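Local coordinates for VWFA domain-containing protein (Alicyclobacillus acidocaldarius subsp. acidocaldarius, PDB 3RAG) that is of unknown function but has a von Willebrand factor type A fold and binds a sodium ion at a site resembling the metal-ion-dependent adhesion site of that family, at residues I13-D18 with I177-K182; K182-T187 with V207-T212; V138-T143 with D219-L224; A52-Y57 with S144-D149; R188-F193 with V199-A204. All coordinates share one frame; numbering follows the deposited sequence.

Overall arrangement
All five contacts belong to one α/β domain of the von Willebrand factor A type, built on a mixed six-stranded sheet. Contacts 1 and 3, their centres 6 Å apart, lie in the middle of that sheet, where strand 135-142 separates strands 10-17 and 172-179. Contact 5 is at the edge strand 188-194, on the face opposite helix 214-232 of contact 3. Contacts 2 and 4 join loops beyond the sheet; contacts 1 and 4 share the sodium ion. Along the chain, contact 4 is nested inside contact 1, and contact 5 inside contact 2. Contacts 1 and 4 thus bring the two halves of the sequence together around one metal.

Contact 1: residues I13-D18 with I177-K182; sequences ILVITD and IAFPGK. With NA (sodium ion), chain C.
The phenyl ring of Phe179 approaches Val15 and Thr17 obliquely, its far atom leading: Phe179 CZ lies 4.0 Å from Val15 CG1 and 4.4 Å from Thr17 OG1. This is packing in the central sheet of a von Willebrand factor A fold, and it joins strands that are not neighbours in the sheet. Strand 135-142 runs between 10-17 and 172-179, which is why the CA atoms of Thr17 and Phe179 stay 9.6 Å apart. An aromatic side chain suits the place because it is long enough to pass over Asp142 of the middle strand. With CG set between the backbone N and the carbonyl carbon (chi1 62°), the ring leans over the sheet, and Thr214 and Ala217 of helix 214-232 also touch it. The Val15 side chain meets it at about a right angle, offering one methyl of a compact branched residue. The hydroxyl of Thr17 has its main partner elsewhere, a hydrogen bond to Asp142 OD2. A cis peptide precedes Pro180, where the chain leaves its strand. Strand 10-17 ends at the metal site: Asp18 makes a salt bridge to Lys150 through OD2, while Asp18 OD1 binds the sodium ion at 2.4 Å.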
# COMPACT_ATOMS: atom_id res chain seq x y z
N ILE A 13 2.35 -1.96 -0.31
CA ILE A 13 1.22 -2.81 0.06
C ILE A 13 0.32 -1.93 0.90
O ILE A 13 0.77 -1.33 1.88
CB ILE A 13 1.69 -4.00 0.92
CG1 ILE A 13 2.64 -4.92 0.11
CG2 ILE A 13 0.48 -4.77 1.48
CD1 ILE A 13 3.38 -5.99 0.97
N LEU A 14 -0.96 -1.83 0.53
CA LEU A 14 -1.89 -1.01 1.31
C LEU A 14 -2.91 -1.94 1.95
O LEU A 14 -3.71 -2.56 1.26
CB LEU A 14 -2.60 -0.00 0.39
CG LEU A 14 -3.76 0.73 1.06
CD1 LEU A 14 -3.25 1.61 2.20
CD2 LEU A 14 -4.51 1.58 0.02
N VAL A 15 -2.90 -2.03 3.27
CA VAL A 15 -3.84 -2.90 3.96
C VAL A 15 -5.02 -2.05 4.43
O VAL A 15 -4.80 -1.03 5.09
CB VAL A 15 -3.18 -3.55 5.18
CG1 VAL A 15 -4.20 -4.44 5.92
CG2 VAL A 15 -1.94 -4.36 4.74
N ILE A 16 -6.24 -2.48 4.12
CA ILE A 16 -7.45 -1.79 4.59
C ILE A 16 -8.23 -2.77 5.47
O ILE A 16 -8.62 -3.86 5.00
CB ILE A 16 -8.30 -1.27 3.41
CG1 ILE A 16 -7.46 -0.31 2.55
CG2 ILE A 16 -9.56 -0.59 3.95
CD1 ILE A 16 -8.17 0.23 1.29
N THR A 17 -8.46 -2.41 6.72
CA THR A 17 -8.88 -3.42 7.69
C THR A 17 -9.75 -2.81 8.77
O THR A 17 -9.67 -1.60 9.03
CB THR A 17 -7.60 -4.09 8.31
OG1 THR A 17 -7.96 -5.17 9.17
CG2 THR A 17 -6.77 -3.06 9.14
N ASP A 18 -10.58 -3.63 9.41
CA ASP A 18 -11.36 -3.13 10.56
C ASP A 18 -10.98 -3.75 11.90
O ASP A 18 -11.78 -3.75 12.85
CB ASP A 18 -12.88 -3.17 10.32
CG ASP A 18 -13.44 -4.57 10.35
OD1 ASP A 18 -12.64 -5.53 10.27
OD2 ASP A 18 -14.68 -4.73 10.40
N ILE A 177 -5.91 -8.20 -3.35
CA ILE A 177 -6.20 -9.45 -2.70
C ILE A 177 -7.14 -9.23 -1.54
O ILE A 177 -7.21 -8.14 -0.97
CB ILE A 177 -4.94 -10.20 -2.23
CG1 ILE A 177 -4.23 -9.44 -1.14
CG2 ILE A 177 -3.96 -10.42 -3.36
CD1 ILE A 177 -2.89 -10.10 -0.81
N ALA A 178 -7.88 -10.28 -1.20
CA ALA A 178 -8.77 -10.30 -0.06
C ALA A 178 -8.26 -11.30 0.97
O ALA A 178 -7.66 -12.32 0.62
CB ALA A 178 -10.17 -10.72 -0.50
N PHE A 179 -8.50 -11.02 2.24
CA PHE A 179 -8.17 -11.94 3.31
C PHE A 179 -9.31 -11.91 4.32
O PHE A 179 -9.72 -10.84 4.76
CB PHE A 179 -6.81 -11.62 3.96
CG PHE A 179 -6.71 -10.26 4.63
CD1 PHE A 179 -6.80 -10.15 6.01
CD2 PHE A 179 -6.50 -9.11 3.88
CE1 PHE A 179 -6.69 -8.93 6.64
CE2 PHE A 179 -6.38 -7.83 4.51
CZ PHE A 179 -6.47 -7.75 5.89
N PRO A 180 -9.82 -13.08 4.69
CA PRO A 180 -9.38 -14.43 4.30
C PRO A 180 -9.81 -14.83 2.88
O PRO A 180 -10.46 -14.06 2.18
CB PRO A 180 -10.07 -15.32 5.32
CG PRO A 180 -11.34 -14.59 5.66
CD PRO A 180 -10.99 -13.12 5.60
N GLY A 181 -9.44 -16.04 2.47
CA GLY A 181 -9.73 -16.51 1.11
C GLY A 181 -11.00 -17.33 1.02
O GLY A 181 -11.73 -17.46 2.01
N LYS A 182 -11.28 -17.88 -0.16
CA LYS A 182 -12.48 -18.68 -0.37
C LYS A 182 -12.39 -19.96 0.42
O LYS A 182 -11.30 -20.52 0.58
CB LYS A 182 -12.65 -19.03 -1.86
CG LYS A 182 -12.52 -17.85 -2.81
CD LYS A 182 -12.58 -18.29 -4.28
CE LYS A 182 -12.25 -17.14 -5.21
NZ LYS A 182 -12.38 -17.51 -6.65
NA NA C . -12.78 -7.67 11.41
O HOH W 1 -10.34 -7.65 10.87
O HOH W 2 -12.04 -8.45 14.05

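Contact 2: residues K182-T187 with V207-T212; sequences KGEEAT and VARGGT
Two hydrogen bonds from Arg209 converge on one carbonyl, that of Gly183. Arg209 NH2 lies 3.1 Å from Gly183 O, and Arg209 NH1 lies 3.2 Å from the same Gly183 O. The guanidinium comes end-on, with the oxygen almost exactly in its plane. NH1 stays in the carbonyl plane and uses a lone pair, whereas NH2 is tilted 32° from it. Arginine suits the spot because its terminal nitrogens can share a single acceptor after a long reach, and a bend at chi3 (-77°) directs them there. The loop that receives them is a type II' beta turn from Lys182 to Glu185, within the connection between antiparallel strands 172-179 and 188-194. It is closed by a bond from Glu185 N to Lys182 O, 2.9 Å long. Gly183, with its positive phi of 54°, occupies the second position of the turn, whose backbone conformation glycine adopts readily. Were Arg209 replaced by an alanine, Gly183 O would probably lose both these donors and the turn would be less firmly held to the 207-212 loop. Opposite charge may add a looser attraction: Glu184 OE2 is 4.4 Å from Arg209 NH2, beyond a salt bridge. The backbone of Arg209 is itself fixed by hydrogen bonding to Thr143.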
# COMPACT_ATOMS: atom_id res chain seq x y z
N LYS A 182 -11.28 -17.88 -0.16
CA LYS A 182 -12.48 -18.68 -0.37
C LYS A 182 -12.39 -19.96 0.42
O LYS A 182 -11.30 -20.52 0.58
CB LYS A 182 -12.65 -19.03 -1.86
CG LYS A 182 -12.52 -17.85 -2.81
CD LYS A 182 -12.58 -18.29 -4.28
CE LYS A 182 -12.25 -17.14 -5.21
NZ LYS A 182 -12.38 -17.51 -6.65
N GLY A 183 -13.53 -20.47 0.87
CA GLY A 183 -13.54 -21.69 1.65
C GLY A 183 -12.59 -21.56 2.82
O GLY A 183 -12.74 -20.67 3.66
N GLU A 184 -11.59 -22.44 2.85
CA GLU A 184 -10.66 -22.49 3.97
C GLU A 184 -9.32 -21.83 3.61
O GLU A 184 -8.36 -21.92 4.38
CB GLU A 184 -10.42 -23.94 4.41
CG GLU A 184 -11.71 -24.76 4.53
CD GLU A 184 -12.76 -24.05 5.35
OE1 GLU A 184 -12.43 -23.60 6.48
OE2 GLU A 184 -13.91 -23.92 4.87
N GLU A 185 -9.25 -21.18 2.46
CA GLU A 185 -8.00 -20.55 2.04
C GLU A 185 -7.68 -19.27 2.82
O GLU A 185 -8.56 -18.64 3.39
CB GLU A 185 -8.00 -20.35 0.53
CG GLU A 185 -8.28 -21.71 -0.16
CD GLU A 185 -8.26 -21.67 -1.67
OE1 GLU A 185 -8.44 -20.58 -2.25
OE2 GLU A 185 -8.08 -22.75 -2.29
N ALA A 186 -6.40 -18.89 2.83
CA ALA A 186 -5.93 -17.75 3.63
C ALA A 186 -6.14 -16.40 2.94
O ALA A 186 -6.38 -15.37 3.60
CB ALA A 186 -4.46 -17.94 3.96
N THR A 187 -6.02 -16.40 1.62
CA THR A 187 -6.20 -15.17 0.84
C THR A 187 -6.83 -15.54 -0.50
O THR A 187 -6.85 -16.71 -0.91
CB THR A 187 -4.88 -14.46 0.54
OG1 THR A 187 -4.14 -15.22 -0.45
CG2 THR A 187 -4.06 -14.26 1.83
N VAL A 207 -16.36 -11.15 -0.08
CA VAL A 207 -17.42 -11.72 0.72
C VAL A 207 -16.99 -11.68 2.18
O VAL A 207 -15.92 -12.16 2.52
CB VAL A 207 -17.70 -13.18 0.33
CG1 VAL A 207 -18.98 -13.67 0.97
CG2 VAL A 207 -17.76 -13.32 -1.18
N ALA A 208 -17.83 -11.11 3.03
CA ALA A 208 -17.47 -10.97 4.43
C ALA A 208 -17.81 -12.22 5.22
O ALA A 208 -18.97 -12.51 5.49
CB ALA A 208 -18.15 -9.76 5.04
N ARG A 209 -16.77 -12.96 5.59
CA ARG A 209 -16.90 -14.15 6.39
C ARG A 209 -15.55 -14.49 7.02
O ARG A 209 -14.51 -14.08 6.51
CB ARG A 209 -17.39 -15.32 5.53
CG ARG A 209 -16.51 -15.60 4.32
CD ARG A 209 -17.11 -16.69 3.45
NE ARG A 209 -16.91 -18.02 4.01
CZ ARG A 209 -15.79 -18.73 3.87
NH1 ARG A 209 -14.78 -18.23 3.17
NH2 ARG A 209 -15.69 -19.93 4.41
N GLY A 210 -15.57 -15.25 8.10
CA GLY A 210 -14.34 -15.68 8.73
C GLY A 210 -13.64 -14.67 9.61
O GLY A 210 -14.17 -13.61 9.93
N GLY A 211 -12.42 -15.02 9.99
CA GLY A 211 -11.59 -14.18 10.86
C GLY A 211 -10.66 -13.35 10.01
O GLY A 211 -10.91 -13.15 8.82
N THR A 212 -9.61 -12.83 10.63
CA THR A 212 -8.66 -12.02 9.89
C THR A 212 -7.24 -12.56 9.97
O THR A 212 -6.60 -12.53 11.02
CB THR A 212 -8.68 -10.56 10.38
OG1 THR A 212 -7.75 -10.41 11.46
CG2 THR A 212 -10.07 -10.18 10.87

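Contact 3: residues V138-T143 with D219-L224; sequences VVCLDT and DHAADL
Leu224, whose CB faces Val138, is fixed in its helix by the bond from Leu224 N to His220 O, 2.9 Å. That polar link stays inside helix 219-224; across to strand 138-142 the contact is wholly apolar. Its centre is the single methyl of Ala221, which points at the strand and is met from two residues on the same sheet face. Val138 CG1 lies 3.6 Å from Ala221 CB, and Cys140 SG reaches the same Ala221 CB, also at 3.6 Å. The sulfur arrives there because it stands beside the backbone N, opposite the carbonyl carbon (chi1 -60°). The second methyl of the valine is turned along the helix: Val138 CG2 sits 4.2 Å from Leu224 CB. Ala221 O is 3.8 Å from Val138 CG2. A small residue suits the middle of this interface: the axes approach to 8.9 Å and the CA atoms of Val138 and Ala221 to 5.9 Å. Helix and strand run nearly antiparallel, at 162°, as a helix does when laid on the face of an α/β sheet. Strand 135-142 lies between 10-17 and 172-179, and both add to this layer: Ile13 touches Ala221 and Cys140, while Ile177 touches Cys140 and Leu224. Phe193 closes in on Val138 and Leu224, so that helix 214-232 packs over side chains from several strands.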
# COMPACT_ATOMS: atom_id res chain seq x y z
N VAL A 138 -0.11 -3.38 -4.20
CA VAL A 138 -1.06 -4.43 -3.91
C VAL A 138 -1.97 -3.93 -2.81
O VAL A 138 -1.50 -3.52 -1.73
CB VAL A 138 -0.39 -5.72 -3.41
CG1 VAL A 138 -1.45 -6.76 -3.09
CG2 VAL A 138 0.56 -6.25 -4.50
N VAL A 139 -3.27 -3.92 -3.08
CA VAL A 139 -4.24 -3.50 -2.07
C VAL A 139 -4.78 -4.79 -1.41
O VAL A 139 -5.30 -5.66 -2.12
CB VAL A 139 -5.40 -2.73 -2.72
CG1 VAL A 139 -6.41 -2.31 -1.67
CG2 VAL A 139 -4.86 -1.49 -3.49
N CYS A 140 -4.61 -4.92 -0.08
CA CYS A 140 -5.04 -6.11 0.67
C CYS A 140 -6.28 -5.73 1.44
O CYS A 140 -6.22 -4.86 2.30
CB CYS A 140 -4.00 -6.55 1.72
SG CYS A 140 -2.42 -6.97 1.01
N LEU A 141 -7.40 -6.36 1.10
CA LEU A 141 -8.69 -5.98 1.66
C LEU A 141 -9.20 -7.05 2.63
O LEU A 141 -9.41 -8.22 2.25
CB LEU A 141 -9.72 -5.78 0.53
CG LEU A 141 -9.31 -4.75 -0.51
CD1 LEU A 141 -10.38 -4.63 -1.61
CD2 LEU A 141 -9.16 -3.39 0.22
N ASP A 142 -9.40 -6.62 3.86
CA ASP A 142 -9.95 -7.43 4.94
C ASP A 142 -11.38 -7.75 4.54
O ASP A 142 -12.15 -6.84 4.21
CB ASP A 142 -9.94 -6.53 6.18
CG ASP A 142 -10.38 -7.21 7.47
OD1 ASP A 142 -11.10 -8.23 7.44
OD2 ASP A 142 -10.01 -6.65 8.53
N THR A 143 -11.74 -9.04 4.53
CA THR A 143 -13.11 -9.43 4.26
C THR A 143 -13.62 -10.35 5.37
O THR A 143 -14.43 -11.22 5.13
CB THR A 143 -13.28 -10.12 2.87
OG1 THR A 143 -12.55 -11.36 2.82
CG2 THR A 143 -12.82 -9.20 1.76
N ASP A 219 2.23 -11.28 3.34
CA ASP A 219 3.19 -12.16 2.66
C ASP A 219 2.79 -12.44 1.20
O ASP A 219 3.62 -12.42 0.29
CB ASP A 219 3.29 -13.49 3.41
CG ASP A 219 4.15 -13.38 4.70
OD1 ASP A 219 5.16 -12.62 4.70
OD2 ASP A 219 3.82 -14.07 5.68
N HIS A 220 1.51 -12.69 0.98
CA HIS A 220 1.03 -12.89 -0.39
C HIS A 220 1.28 -11.64 -1.24
O HIS A 220 1.79 -11.72 -2.37
CB HIS A 220 -0.46 -13.28 -0.37
CG HIS A 220 -1.00 -13.68 -1.71
ND1 HIS A 220 -2.33 -13.98 -1.92
CD2 HIS A 220 -0.40 -13.80 -2.92
CE1 HIS A 220 -2.53 -14.29 -3.19
NE2 HIS A 220 -1.37 -14.18 -3.82
N ALA A 221 0.95 -10.48 -0.69
CA ALA A 221 1.18 -9.22 -1.39
C ALA A 221 2.66 -9.03 -1.75
O ALA A 221 2.99 -8.63 -2.86
CB ALA A 221 0.69 -8.04 -0.52
N ALA A 222 3.55 -9.31 -0.81
CA ALA A 222 4.97 -9.11 -1.08
C ALA A 222 5.43 -10.07 -2.17
O ALA A 222 6.22 -9.70 -3.04
CB ALA A 222 5.80 -9.31 0.19
N ASP A 223 4.93 -11.30 -2.11
CA ASP A 223 5.21 -12.30 -3.15
C ASP A 223 4.81 -11.81 -4.54
O ASP A 223 5.55 -11.98 -5.51
CB ASP A 223 4.49 -13.64 -2.87
CG ASP A 223 5.24 -14.50 -1.87
OD1 ASP A 223 6.26 -14.04 -1.32
OD2 ASP A 223 4.80 -15.64 -1.61
N LEU A 224 3.60 -11.24 -4.63
CA LEU A 224 3.09 -10.71 -5.89
C LEU A 224 3.99 -9.60 -6.42
O LEU A 224 4.29 -9.56 -7.62
CB LEU A 224 1.66 -10.17 -5.71
CG LEU A 224 0.58 -11.25 -5.56
CD1 LEU A 224 -0.72 -10.63 -5.05
CD2 LEU A 224 0.38 -11.97 -6.87

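Contact 4: residues A52-Y57 with S144-D149; sequences AGEQGY and SASMRD. With NA (sodium ion), chain C.
Glu54 places CG beside its own backbone N (chi1 -59°) and then runs extended, which carries its carboxylate up to Ser146. Ser146 in turn holds OG between its backbone N and carbonyl carbon (chi1 69°), turned to the sodium ion. The two side chains merely adjoin, with Glu54 OE1 3.9 Å from Ser146 CB, and the firmer link is water. Water 2 donates to Glu54 OE1 over 2.9 Å and also binds the metal, making the glutamate a second-shell group whose negative charge would probably favour a cation here. Asp142, Ser144 and Ser146 fit the D-x-S-x-S signature of the metal-ion-dependent adhesion site (MIDAS) of von Willebrand factor A domains. Small hydroxyl residues suit it because they offer an oxygen on a short stem: Ser144 OG binds the sodium ion at 2.6 Å, Ser146 OG does likewise, and water 1 and Asp18 are further ligands. Asp142 hydrogen-bonds Ser144 OG from the second shell. The serines lie at a short 3-10 turn, where Met147 N, of a selenomethionine, reaches Ser144 O at 2.9 Å. Glu54 sits in a type I turn, closed by the bond from Gln55 N to Ala52 O, 3.0 Å.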
# COMPACT_ATOMS: atom_id res chain seq x y z
N ALA A 52 -16.99 -0.97 19.40
CA ALA A 52 -15.68 -1.06 18.75
C ALA A 52 -14.80 -2.18 19.30
O ALA A 52 -13.58 -2.12 19.21
CB ALA A 52 -14.94 0.29 18.83
N GLY A 53 -15.42 -3.22 19.85
CA GLY A 53 -14.69 -4.28 20.51
C GLY A 53 -13.61 -4.92 19.66
O GLY A 53 -12.55 -5.26 20.16
N GLU A 54 -13.87 -5.07 18.36
CA GLU A 54 -12.95 -5.79 17.47
C GLU A 54 -11.96 -4.86 16.79
O GLU A 54 -10.99 -5.31 16.17
CB GLU A 54 -13.73 -6.57 16.40
CG GLU A 54 -14.72 -7.60 16.95
CD GLU A 54 -15.48 -8.30 15.83
OE1 GLU A 54 -14.81 -8.81 14.91
OE2 GLU A 54 -16.73 -8.32 15.85
N GLN A 55 -12.20 -3.56 16.93
CA GLN A 55 -11.42 -2.58 16.20
C GLN A 55 -10.17 -2.15 16.98
O GLN A 55 -10.05 -1.00 17.39
CB GLN A 55 -12.28 -1.38 15.80
CG GLN A 55 -13.04 -1.59 14.46
CD GLN A 55 -14.27 -2.48 14.59
OE1 GLN A 55 -14.42 -3.48 13.87
NE2 GLN A 55 -15.16 -2.12 15.51
N GLY A 56 -9.26 -3.08 17.21
CA GLY A 56 -8.00 -2.72 17.85
C GLY A 56 -6.95 -2.41 16.81
O GLY A 56 -6.70 -3.24 15.92
N TYR A 57 -6.32 -1.25 16.93
CA TYR A 57 -5.35 -0.81 15.94
C TYR A 57 -3.91 -0.65 16.46
O TYR A 57 -3.11 -0.01 15.81
CB TYR A 57 -5.81 0.47 15.23
CG TYR A 57 -7.08 0.21 14.44
CD1 TYR A 57 -7.13 -0.83 13.52
CD2 TYR A 57 -8.23 0.96 14.66
CE1 TYR A 57 -8.30 -1.12 12.82
CE2 TYR A 57 -9.41 0.69 13.96
CZ TYR A 57 -9.43 -0.35 13.03
OH TYR A 57 -10.58 -0.65 12.31
N SER A 144 -13.17 -10.11 6.60
CA SER A 144 -13.72 -10.87 7.71
C SER A 144 -15.19 -10.52 7.88
O SER A 144 -15.67 -9.55 7.30
CB SER A 144 -12.95 -10.56 8.99
OG SER A 144 -13.05 -9.19 9.29
N ALA A 145 -15.90 -11.31 8.69
CA ALA A 145 -17.35 -11.14 8.81
C ALA A 145 -17.75 -9.72 9.20
O ALA A 145 -18.74 -9.19 8.69
CB ALA A 145 -17.94 -12.17 9.80
N SER A 146 -17.00 -9.10 10.09
CA SER A 146 -17.40 -7.77 10.55
C SER A 146 -17.26 -6.70 9.47
O SER A 146 -17.74 -5.59 9.64
CB SER A 146 -16.62 -7.37 11.79
OG SER A 146 -15.28 -7.13 11.41
N MSE A 147 -16.61 -7.04 8.36
CA MSE A 147 -16.40 -6.05 7.28
C MSE A 147 -17.64 -5.87 6.40
O MSE A 147 -17.64 -5.02 5.50
CB MSE A 147 -15.22 -6.46 6.38
CG MSE A 147 -13.80 -6.10 6.92
SE MSE A 147 -13.35 -4.31 6.94
CE MSE A 147 -13.42 -3.95 5.18
N ARG A 148 -18.69 -6.65 6.65
CA ARG A 148 -19.80 -6.74 5.69
C ARG A 148 -20.36 -5.37 5.31
O ARG A 148 -20.60 -5.09 4.14
CB ARG A 148 -20.92 -7.66 6.22
CG ARG A 148 -21.92 -8.06 5.13
CD ARG A 148 -22.81 -9.23 5.62
NE ARG A 148 -22.04 -10.48 5.72
CZ ARG A 148 -21.88 -11.17 6.85
NH1 ARG A 148 -22.43 -10.75 7.98
NH2 ARG A 148 -21.17 -12.29 6.84
N ASP A 149 -20.54 -4.51 6.29
CA ASP A 149 -21.16 -3.22 6.00
C ASP A 149 -20.17 -2.15 5.54
O ASP A 149 -20.57 -1.05 5.22
CB ASP A 149 -21.89 -2.70 7.21
CG ASP A 149 -23.18 -3.42 7.44
OD1 ASP A 149 -23.82 -3.89 6.46
OD2 ASP A 149 -23.54 -3.52 8.62
NA NA C . -12.78 -7.67 11.41
O HOH W 2 -12.04 -8.45 14.05
O HOH W 1 -10.34 -7.65 10.87

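Contact 5: residues R188-F193 with V199-A204; sequences RLVQPF and VAALEA
At Val190 the strand 188-192 makes a classic beta bulge, Val190 and Gln191 together facing Val176 of strand 172-179, and the CA atom of Val190 comes within 6.3 Å of that of Ala201. This is the margin of the α/β sheet, whose edge strand is followed, after a short loop, by helix 199-205, packed back over it. Val190 carries the strand side of the contact. Its CG1, opposite the backbone N (chi1 179°), rests against the first turns of the helix, meeting backbone as much as side chain: Val190 CG1 is 3.8 Å from Ala201 O and 4.0 Å from Leu202 N. Leucine suits the next position because its branched end comes nearer the strand although its CB does not point straight at it. Leu202 CD2 thereby reaches Val190 CG1 at 4.1 Å, and the same side chain also touches Leu141 of the central strand. Alanine, having only a methyl, lets the helix come down close to the strand. Leu189, on the other face, meets helix 214-232, as does Phe193 where the chain turns away. A salt bridge from Arg188 to Glu205 ties the start of the strand to the end of the helix. From the helix, the methyl Ala201 CB rests 3.7 Å from Val190 O, the backbone oxygen of the bulged residue.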
# COMPACT_ATOMS: atom_id res chain seq x y z
N ARG A 188 -7.35 -14.53 -1.16
CA ARG A 188 -7.93 -14.73 -2.48
C ARG A 188 -7.35 -13.67 -3.40
O ARG A 188 -7.37 -12.48 -3.07
CB ARG A 188 -9.44 -14.56 -2.39
CG ARG A 188 -10.20 -14.83 -3.67
CD ARG A 188 -11.58 -14.14 -3.59
NE ARG A 188 -12.27 -14.37 -2.31
CZ ARG A 188 -13.48 -14.92 -2.21
NH1 ARG A 188 -14.04 -15.10 -1.02
NH2 ARG A 188 -14.15 -15.28 -3.31
N LEU A 189 -6.82 -14.07 -4.55
CA LEU A 189 -6.38 -13.08 -5.51
C LEU A 189 -7.62 -12.53 -6.22
O LEU A 189 -8.29 -13.26 -6.95
CB LEU A 189 -5.43 -13.70 -6.53
CG LEU A 189 -4.91 -12.72 -7.60
CD1 LEU A 189 -3.99 -11.70 -6.98
CD2 LEU A 189 -4.22 -13.49 -8.73
N VAL A 190 -7.92 -11.26 -6.01
CA VAL A 190 -9.10 -10.65 -6.62
C VAL A 190 -8.82 -10.24 -8.07
O VAL A 190 -9.64 -10.49 -8.99
CB VAL A 190 -9.61 -9.44 -5.78
CG1 VAL A 190 -10.83 -8.80 -6.45
CG2 VAL A 190 -9.97 -9.91 -4.39
N GLN A 191 -7.67 -9.60 -8.29
CA GLN A 191 -7.22 -9.38 -9.65
C GLN A 191 -5.71 -9.39 -9.68
O GLN A 191 -5.06 -8.99 -8.72
CB GLN A 191 -7.73 -8.05 -10.18
CG GLN A 191 -7.07 -6.82 -9.50
CD GLN A 191 -7.40 -5.53 -10.25
OE1 GLN A 191 -6.50 -4.80 -10.70
NE2 GLN A 191 -8.69 -5.27 -10.39
N PRO A 192 -5.15 -9.87 -10.79
CA PRO A 192 -3.70 -9.79 -10.99
C PRO A 192 -3.34 -8.35 -11.29
O PRO A 192 -4.25 -7.53 -11.47
CB PRO A 192 -3.46 -10.68 -12.22
CG PRO A 192 -4.77 -10.75 -12.92
CD PRO A 192 -5.83 -10.64 -11.85
N PHE A 193 -2.05 -8.03 -11.35
CA PHE A 193 -1.63 -6.67 -11.70
C PHE A 193 -2.22 -6.15 -13.00
O PHE A 193 -2.20 -6.82 -14.03
CB PHE A 193 -0.12 -6.57 -11.76
CG PHE A 193 0.54 -6.63 -10.41
CD1 PHE A 193 0.50 -5.54 -9.57
CD2 PHE A 193 1.17 -7.78 -9.98
CE1 PHE A 193 1.10 -5.58 -8.32
CE2 PHE A 193 1.77 -7.83 -8.73
CZ PHE A 193 1.74 -6.72 -7.91
N VAL A 199 -14.05 -3.74 -11.38
CA VAL A 199 -15.05 -3.58 -10.34
C VAL A 199 -15.96 -4.80 -10.19
O VAL A 199 -16.36 -5.12 -9.07
CB VAL A 199 -15.86 -2.24 -10.43
CG1 VAL A 199 -15.27 -1.32 -11.49
CG2 VAL A 199 -17.33 -2.50 -10.66
N ALA A 200 -16.25 -5.50 -11.29
CA ALA A 200 -17.04 -6.72 -11.21
C ALA A 200 -16.34 -7.73 -10.34
O ALA A 200 -16.98 -8.46 -9.59
CB ALA A 200 -17.30 -7.31 -12.60
N ALA A 201 -15.01 -7.80 -10.45
CA ALA A 201 -14.25 -8.74 -9.64
C ALA A 201 -14.31 -8.37 -8.16
O ALA A 201 -14.48 -9.26 -7.31
CB ALA A 201 -12.80 -8.83 -10.12
N LEU A 202 -14.15 -7.09 -7.83
CA LEU A 202 -14.31 -6.67 -6.44
C LEU A 202 -15.67 -7.11 -5.90
O LEU A 202 -15.76 -7.64 -4.80
CB LEU A 202 -14.17 -5.15 -6.26
CG LEU A 202 -12.79 -4.49 -6.38
CD1 LEU A 202 -12.91 -2.97 -6.22
CD2 LEU A 202 -11.87 -5.05 -5.32
N GLU A 203 -16.73 -6.86 -6.65
CA GLU A 203 -18.06 -7.22 -6.15
C GLU A 203 -18.24 -8.71 -5.94
O GLU A 203 -18.85 -9.13 -4.95
CB GLU A 203 -19.16 -6.71 -7.09
CG GLU A 203 -19.27 -5.21 -7.09
CD GLU A 203 -20.54 -4.74 -7.77
OE1 GLU A 203 -21.52 -5.52 -7.82
OE2 GLU A 203 -20.56 -3.58 -8.24
N ALA A 204 -17.71 -9.52 -6.86
CA ALA A 204 -17.88 -10.97 -6.79
C ALA A 204 -17.04 -11.58 -5.69
O ALA A 204 -17.44 -12.55 -5.07
CB ALA A 204 -17.54 -11.65 -8.16